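Local coordinates for protein ribosomal RNA small subunit methyltransferase D (PDB 2FPO) that transfers a methyl group from S-adenosyl-L-methionine to N2 of guanine 966 of 16S rRNA in the assembled 30S ribosomal particle, at residues Q91-N96 with A105-S110; L143-G148 with T168-W173. All coordinates share one frame; numbering follows the deposited sequence.

Contact 1 (Q91-N96 with A105-S110)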
ATOM      1  N   GLN A  91      -0.472 -15.935   4.882  1.00 25.85           N
ATOM      2  CA  GLN A  91       0.145 -17.197   4.402  1.00 27.75           C
ATOM      3  C   GLN A  91       0.142 -17.358   2.865  1.00 27.26           C
ATOM      4  O   GLN A  91       1.141 -17.803   2.276  1.00 26.51           O
ATOM      5  CB  GLN A  91      -0.516 -18.428   5.065  1.00 27.33           C
ATOM      6  CG  GLN A  91      -0.194 -18.616   6.571  1.00 30.18           C
ATOM      7  CD  GLN A  91      -0.919 -19.822   7.221  1.00 31.66           C
ATOM      8  OE1 GLN A  91      -1.836 -20.431   6.636  1.00 34.46           O
ATOM      9  NE2 GLN A  91      -0.513 -20.161   8.457  1.00 38.62           N
ATOM     10  N   GLN A  92      -0.975 -17.001   2.217  1.00 28.65           N
ATOM     11  CA  GLN A  92      -1.097 -17.119   0.754  1.00 28.83           C
ATOM     12  C   GLN A  92      -0.214 -16.092   0.068  1.00 28.70           C
ATOM     13  O   GLN A  92       0.434 -16.377  -0.943  1.00 28.07           O
ATOM     14  CB  GLN A  92      -2.547 -16.946   0.300  1.00 30.81           C
ATOM     15  CG  GLN A  92      -2.762 -17.123  -1.243  1.00 32.20           C
ATOM     16  CD  GLN A  92      -2.390 -18.499  -1.746  1.00 37.35           C
ATOM     17  OE1 GLN A  92      -2.926 -19.498  -1.274  1.00 38.97           O
ATOM     18  NE2 GLN A  92      -1.454 -18.564  -2.704  1.00 38.41           N
ATOM     19  N   LEU A  93      -0.168 -14.900   0.648  1.00 27.68           N
ATOM     20  CA  LEU A  93       0.737 -13.884   0.197  1.00 28.24           C
ATOM     21  C   LEU A  93       2.192 -14.400   0.144  1.00 27.52           C
ATOM     22  O   LEU A  93       2.875 -14.216  -0.855  1.00 27.31           O
ATOM     23  CB  LEU A  93       0.625 -12.670   1.121  1.00 28.76           C
ATOM     24  CG  LEU A  93       1.198 -11.352   0.628  1.00 33.70           C
ATOM     25  CD1 LEU A  93       1.028 -11.145  -0.917  1.00 35.85           C
ATOM     26  CD2 LEU A  93       0.529 -10.254   1.415  1.00 35.93           C
ATOM     27  N   ILE A  94       2.646 -15.027   1.227  1.00 26.92           N
ATOM     28  CA  ILE A  94       3.985 -15.610   1.323  1.00 26.68           C
ATOM     29  C   ILE A  94       4.218 -16.649   0.211  1.00 26.85           C
ATOM     30  O   ILE A  94       5.292 -16.702  -0.394  1.00 26.43           O
ATOM     31  CB  ILE A  94       4.187 -16.242   2.729  1.00 26.92           C
ATOM     32  CG1 ILE A  94       4.319 -15.141   3.803  1.00 25.43           C
ATOM     33  CG2 ILE A  94       5.380 -17.260   2.752  1.00 27.68           C
ATOM     34  CD1 ILE A  94       4.238 -15.673   5.227  1.00 26.37           C
ATOM     35  N   LYS A  95       3.232 -17.509   0.001  1.00 27.17           N
ATOM     36  CA  LYS A  95       3.268 -18.480  -1.089  1.00 27.92           C
ATOM     37  C   LYS A  95       3.392 -17.807  -2.450  1.00 28.01           C
ATOM     38  O   LYS A  95       4.200 -18.242  -3.276  1.00 27.54           O
ATOM     39  CB  LYS A  95       2.031 -19.368  -1.057  1.00 28.06           C
ATOM     40  CG  LYS A  95       2.008 -20.370   0.104  1.00 30.19           C
ATOM     41  CD  LYS A  95       0.739 -21.171   0.025  1.00 34.04           C
ATOM     42  CE  LYS A  95       0.408 -21.847   1.340  1.00 38.18           C
ATOM     43  NZ  LYS A  95      -0.941 -22.456   1.236  1.00 38.96           N
ATOM     44  N   ASN A  96       2.612 -16.735  -2.684  1.00 27.98           N
ATOM     45  CA  ASN A  96       2.681 -16.051  -3.975  1.00 28.14           C
ATOM     46  C   ASN A  96       4.007 -15.382  -4.190  1.00 28.53           C
ATOM     47  O   ASN A  96       4.505 -15.389  -5.300  1.00 28.75           O
ATOM     48  CB  ASN A  96       1.520 -15.074  -4.187  1.00 28.63           C
ATOM     49  CG  ASN A  96       0.197 -15.781  -4.289  1.00 30.17           C
ATOM     50  OD1 ASN A  96       0.147 -16.955  -4.642  1.00 34.62           O
ATOM     51  ND2 ASN A  96      -0.883 -15.081  -3.982  1.00 33.03           N
ATOM     52  N   ALA A 105      11.028  -8.842  -0.316  1.00 25.66           N
ATOM     53  CA  ALA A 105       9.759  -8.589   0.352  1.00 25.60           C
ATOM     54  C   ALA A 105       9.611  -9.439   1.599  1.00 24.36           C
ATOM     55  O   ALA A 105      10.280 -10.475   1.754  1.00 24.69           O
ATOM     56  CB  ALA A 105       8.587  -8.840  -0.608  1.00 25.42           C
ATOM     57  N   ARG A 106       8.764  -8.999   2.512  1.00 23.71           N
ATOM     58  CA  ARG A 106       8.472  -9.777   3.703  1.00 23.66           C
ATOM     59  C   ARG A 106       6.996  -9.551   4.037  1.00 24.83           C
ATOM     60  O   ARG A 106       6.370  -8.539   3.636  1.00 25.80           O
ATOM     61  CB  ARG A 106       9.314  -9.319   4.888  1.00 23.77           C
ATOM     62  CG  ARG A 106       9.079  -7.862   5.278  1.00 25.21           C
ATOM     63  CD  ARG A 106       9.570  -7.615   6.718  1.00 27.81           C
ATOM     64  NE  ARG A 106      11.051  -7.672   6.818  1.00 27.36           N
ATOM     65  CZ  ARG A 106      11.881  -6.673   6.513  1.00 28.82           C
ATOM     66  NH1 ARG A 106      13.214  -6.830   6.690  1.00 29.02           N
ATOM     67  NH2 ARG A 106      11.404  -5.516   6.052  1.00 27.97           N
ATOM     68  N   VAL A 107       6.432 -10.487   4.761  1.00 24.30           N
ATOM     69  CA  VAL A 107       5.041 -10.389   5.129  1.00 23.56           C
ATOM     70  C   VAL A 107       5.041 -10.483   6.612  1.00 23.94           C
ATOM     71  O   VAL A 107       5.620 -11.423   7.199  1.00 24.08           O
ATOM     72  CB  VAL A 107       4.219 -11.561   4.537  1.00 24.04           C
ATOM     73  CG1 VAL A 107       2.779 -11.526   5.047  1.00 23.08           C
ATOM     74  CG2 VAL A 107       4.292 -11.551   2.972  1.00 22.63           C
ATOM     75  N   VAL A 108       4.351  -9.542   7.229  1.00 24.62           N
ATOM     76  CA  VAL A 108       4.193  -9.554   8.659  1.00 25.31           C
ATOM     77  C   VAL A 108       2.688  -9.747   8.978  1.00 25.19           C
ATOM     78  O   VAL A 108       1.827  -8.971   8.529  1.00 24.33           O
ATOM     79  CB  VAL A 108       4.699  -8.225   9.290  1.00 24.57           C
ATOM     80  CG1 VAL A 108       4.442  -8.203  10.780  1.00 24.38           C
ATOM     81  CG2 VAL A 108       6.226  -7.954   8.989  1.00 26.52           C
ATOM     82  N   ASN A 109       2.400 -10.769   9.776  1.00 24.60           N
ATOM     83  CA  ASN A 109       1.015 -11.104  10.120  1.00 24.49           C
ATOM     84  C   ASN A 109       0.666 -10.288  11.345  1.00 24.66           C
ATOM     85  O   ASN A 109       0.890 -10.715  12.466  1.00 23.13           O
ATOM     86  CB  ASN A 109       0.864 -12.606  10.383  1.00 25.20           C
ATOM     87  CG  ASN A 109      -0.593 -13.014  10.712  1.00 26.43           C
ATOM     88  OD1 ASN A 109      -1.553 -12.246  10.494  1.00 28.04           O
ATOM     89  ND2 ASN A 109      -0.749 -14.216  11.232  1.00 25.16           N
ATOM     90  N   SER A 110       0.146  -9.087  11.131  1.00 25.08           N
ATOM     91  CA  SER A 110      -0.146  -8.195  12.263  1.00 27.16           C
ATOM     92  C   SER A 110      -1.252  -7.259  11.833  1.00 27.20           C
ATOM     93  O   SER A 110      -1.379  -6.935  10.634  1.00 27.36           O
ATOM     94  CB  SER A 110       1.103  -7.353  12.643  1.00 28.39           C
ATOM     95  OG  SER A 110       0.775  -6.372  13.653  1.00 28.90           O
TER
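Val107 packs against Leu93 and Ile94 in a small, wholly apolar helix-on-sheet contact at one margin of the Rossmann-like methyltransferase fold. Strand 105-108 is the outermost strand on its side of the mixed sheet, and helix 87-99 is the crossover of the beta-alpha-beta unit that links it to strand 79-83. The backbones come nearest at Ile94 and Val107, whose CA atoms are 6.5 Å apart.

Val107 points its branched side chain at the helix, and its two methyls straddle one methylene: Ile94 CG1 sits 3.7 Å from Val107 CB and equally near Val107 CG2, with Val107 CG1 at 4.1 Å. That methylene reaches the strand because Ile94 CG1 lies anti to its own carbonyl carbon (chi1 -72°), which swings the longer branch over. Val107 CG2 goes on to meet the branch point of Leu93, 3.9 Å from its CG, and so fits between two successive helix residues. Ser90 and Leu97 of the same helix also touch Val107. Leu93, the buried one of the three, also touches Ala63 in a neighbouring loop.

A beta-branched valine suits an extended strand, while Arg106 and Val108 turn away from the helix and their backbones bond to Ala80, Leu82 and Glu84, on and just after strand 79-83. Between these two segments cohesion rests on dispersion and the exclusion of water, so fit of shape, not bond direction, probably governs how these side chains settle.

Contact 2 (L143-G148 with T168-W173)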
ATOM      1  N   LEU A 143       0.059   7.413  12.906  1.00 29.61           N
ATOM      2  CA  LEU A 143       1.149   6.516  13.299  1.00 29.12           C
ATOM      3  C   LEU A 143       2.275   6.543  12.284  1.00 29.13           C
ATOM      4  O   LEU A 143       3.435   6.585  12.673  1.00 27.95           O
ATOM      5  CB  LEU A 143       0.649   5.086  13.505  1.00 29.16           C
ATOM      6  CG  LEU A 143      -0.241   4.917  14.754  1.00 28.60           C
ATOM      7  CD1 LEU A 143      -1.142   3.717  14.566  1.00 26.11           C
ATOM      8  CD2 LEU A 143       0.548   4.806  16.049  1.00 29.57           C
ATOM      9  N   LEU A 144       1.926   6.531  10.986  1.00 28.82           N
ATOM     10  CA  LEU A 144       2.930   6.634   9.904  1.00 27.64           C
ATOM     11  C   LEU A 144       3.790   7.869  10.070  1.00 28.03           C
ATOM     12  O   LEU A 144       5.020   7.808  10.057  1.00 26.76           O
ATOM     13  CB  LEU A 144       2.275   6.603   8.492  1.00 28.12           C
ATOM     14  CG  LEU A 144       1.667   5.266   8.039  1.00 25.26           C
ATOM     15  CD1 LEU A 144       0.896   5.482   6.713  1.00 27.44           C
ATOM     16  CD2 LEU A 144       2.813   4.222   7.876  1.00 21.67           C
ATOM     17  N   GLU A 145       3.135   9.005  10.239  1.00 29.17           N
ATOM     18  CA  GLU A 145       3.833  10.277  10.458  1.00 29.08           C
ATOM     19  C   GLU A 145       4.628  10.357  11.778  1.00 29.89           C
ATOM     20  O   GLU A 145       5.675  10.977  11.816  1.00 28.70           O
ATOM     21  CB  GLU A 145       2.838  11.434  10.381  1.00 29.59           C
ATOM     22  CG  GLU A 145       3.423  12.853  10.595  1.00 27.63           C
ATOM     23  CD  GLU A 145       4.507  13.208   9.590  1.00 29.26           C
ATOM     24  OE1 GLU A 145       4.393  12.800   8.411  1.00 28.11           O
ATOM     25  OE2 GLU A 145       5.476  13.913   9.982  1.00 27.12           O
ATOM     26  N   ASP A 146       4.110   9.775  12.863  1.00 31.15           N
ATOM     27  CA  ASP A 146       4.695  10.009  14.190  1.00 31.38           C
ATOM     28  C   ASP A 146       5.823   9.043  14.525  1.00 30.96           C
ATOM     29  O   ASP A 146       6.659   9.352  15.355  1.00 30.47           O
ATOM     30  CB  ASP A 146       3.651   9.914  15.293  1.00 32.38           C
ATOM     31  CG  ASP A 146       2.600  10.985  15.206  1.00 34.84           C
ATOM     32  OD1 ASP A 146       2.769  11.984  14.469  1.00 38.46           O
ATOM     33  OD2 ASP A 146       1.571  10.811  15.879  1.00 37.68           O
ATOM     34  N   ASN A 147       5.844   7.883  13.879  1.00 29.97           N
ATOM     35  CA  ASN A 147       6.774   6.831  14.252  1.00 30.27           C
ATOM     36  C   ASN A 147       7.905   6.555  13.242  1.00 29.77           C
ATOM     37  O   ASN A 147       8.568   5.528  13.316  1.00 29.76           O
ATOM     38  CB  ASN A 147       5.989   5.560  14.645  1.00 29.98           C
ATOM     39  CG  ASN A 147       5.174   5.772  15.918  1.00 30.91           C
ATOM     40  OD1 ASN A 147       5.515   6.619  16.729  1.00 31.38           O
ATOM     41  ND2 ASN A 147       4.101   5.026  16.082  1.00 32.14           N
ATOM     42  N   GLY A 148       8.135   7.492  12.322  1.00 29.67           N
ATOM     43  CA  GLY A 148       9.287   7.411  11.430  1.00 28.67           C
ATOM     44  C   GLY A 148       9.132   6.452  10.265  1.00 29.06           C
ATOM     45  O   GLY A 148      10.125   5.999   9.689  1.00 28.36           O
ATOM     46  N   THR A 168      -8.430  13.804   7.743  1.00 34.24           N
ATOM     47  CA  THR A 168      -7.496  14.619   8.493  1.00 33.90           C
ATOM     48  C   THR A 168      -6.088  14.057   8.254  1.00 33.91           C
ATOM     49  O   THR A 168      -5.817  12.856   8.465  1.00 33.35           O
ATOM     50  CB  THR A 168      -7.892  14.681  10.009  1.00 34.56           C
ATOM     51  OG1 THR A 168      -9.245  15.136  10.115  1.00 35.43           O
ATOM     52  CG2 THR A 168      -7.009  15.667  10.798  1.00 34.66           C
ATOM     53  N   VAL A 169      -5.215  14.923   7.748  1.00 32.97           N
ATOM     54  CA  VAL A 169      -3.823  14.569   7.516  1.00 32.99           C
ATOM     55  C   VAL A 169      -2.960  15.571   8.274  1.00 32.67           C
ATOM     56  O   VAL A 169      -3.411  16.687   8.534  1.00 32.50           O
ATOM     57  CB  VAL A 169      -3.486  14.513   5.974  1.00 32.74           C
ATOM     58  CG1 VAL A 169      -4.293  13.388   5.315  1.00 30.72           C
ATOM     59  CG2 VAL A 169      -3.770  15.893   5.273  1.00 32.82           C
ATOM     60  N   PRO A 170      -1.725  15.181   8.643  1.00 32.84           N
ATOM     61  CA  PRO A 170      -0.837  16.166   9.293  1.00 33.17           C
ATOM     62  C   PRO A 170      -0.569  17.352   8.375  1.00 33.52           C
ATOM     63  O   PRO A 170      -0.751  17.253   7.160  1.00 33.39           O
ATOM     64  CB  PRO A 170       0.454  15.369   9.546  1.00 33.12           C
ATOM     65  CG  PRO A 170      -0.003  13.920   9.550  1.00 32.46           C
ATOM     66  CD  PRO A 170      -1.068  13.862   8.509  1.00 32.30           C
ATOM     67  N   ALA A 171      -0.150  18.462   8.970  1.00 33.85           N
ATOM     68  CA  ALA A 171       0.038  19.714   8.260  1.00 34.22           C
ATOM     69  C   ALA A 171       1.110  19.644   7.169  1.00 33.96           C
ATOM     70  O   ALA A 171       1.031  20.350   6.175  1.00 33.38           O
ATOM     71  CB  ALA A 171       0.342  20.840   9.262  1.00 34.67           C
ATOM     72  N   ASN A 172       2.110  18.787   7.359  1.00 34.53           N
ATOM     73  CA  ASN A 172       3.157  18.599   6.342  1.00 34.31           C
ATOM     74  C   ASN A 172       2.803  17.605   5.226  1.00 34.05           C
ATOM     75  O   ASN A 172       3.659  17.272   4.390  1.00 34.24           O
ATOM     76  CB  ASN A 172       4.489  18.208   7.000  1.00 34.65           C
ATOM     77  CG  ASN A 172       4.406  16.910   7.797  1.00 35.03           C
ATOM     78  OD1 ASN A 172       3.356  16.557   8.343  1.00 35.83           O
ATOM     79  ND2 ASN A 172       5.517  16.202   7.871  1.00 34.67           N
ATOM     80  N   TRP A 173       1.557  17.127   5.208  1.00 33.70           N
ATOM     81  CA  TRP A 173       1.050  16.313   4.081  1.00 33.28           C
ATOM     82  C   TRP A 173       0.204  17.176   3.157  1.00 33.67           C
ATOM     83  O   TRP A 173      -0.712  17.884   3.605  1.00 33.36           O
ATOM     84  CB  TRP A 173       0.141  15.190   4.576  1.00 32.31           C
ATOM     85  CG  TRP A 173       0.782  14.065   5.299  1.00 33.19           C
ATOM     86  CD1 TRP A 173       1.840  14.121   6.170  1.00 31.95           C
ATOM     87  CD2 TRP A 173       0.358  12.697   5.270  1.00 33.56           C
ATOM     88  NE1 TRP A 173       2.112  12.857   6.665  1.00 31.27           N
ATOM     89  CE2 TRP A 173       1.215  11.971   6.134  1.00 31.93           C
ATOM     90  CE3 TRP A 173      -0.682  12.011   4.611  1.00 33.63           C
ATOM     91  CZ2 TRP A 173       1.075  10.596   6.343  1.00 30.42           C
ATOM     92  CZ3 TRP A 173      -0.799  10.618   4.811  1.00 32.60           C
ATOM     93  CH2 TRP A 173       0.068   9.944   5.677  1.00 30.59           C
TER
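The indole of Trp173 is met on one face by Pro170, whose CD stands 3.6 Å above the ring plane and offset toward the rim, while its N-H edge is taken by the carboxylate of Glu145. Trp173 NE1 donates to Glu145 OE1 over 2.9 Å in a nearly straight bond, and the oxygen lies almost exactly in the indole plane. From the acid's side the approach is on the anti side and 34° out of the carboxylate plane, the two flat groups standing 74° apart.

The other oxygen serves Asn172: ND2 gives a similarly straight 3.1 Å bond to Glu145 OE2, which it reaches from above the carboxylate, the amide plane nearly perpendicular to it. Pro170 to Trp173 form a type I turn, closed by Trp173 N on Pro170 O at 3.0 Å, and this turn leads from the loop after strand 154-161 into edge strand 173-181 of the Rossmann-like sheet. Through Glu145, in the last turn of helix 137-146, the turn is tied to that helix.

With CG turned away from the backbone N (chi1 180°), the chain of Glu145 then bends at chi2, laying its methylenes along the proline, with CG 3.7 Å from Pro170 CG, before the acid meets both donors, one on each oxygen. Arg191 NE, on strand 184-191, adds a salt bridge to OE1, and its charge is likely to favour the ionised acid. A glutamate thus combines an apolar stem with an end that takes three polar partners. Cut back to an alanine, this position would probably leave the indole N-H and Arg191 without this acidic mate, cost Asn172 ND2 an acceptor, and open a gap beside Pro170 where CG had lain.

Asn172 ND2 also donates to the carbonyl of Glu192, fastening the turn to the C-terminal segment.

Overall arrangement
Contacts 1 and 2 lie at the two margins of one mixed sheet, their centres about 26 Å apart and with no touch between them. Both pair a helix with a part of the chain at or entering an outermost strand, 105-108 in contact 1 and 173-181 in contact 2, and they share no helix or strand. Each is partly buried, contact 2 having two buried residues among its four and contact 1 a single one among three. Contact 1, inside a beta-alpha-beta unit, is hydrocarbon alone between the two segments. Contact 2 joins a helix end to a turn, where bonds to a carboxylate, probably ionised, are likely to fix the positions.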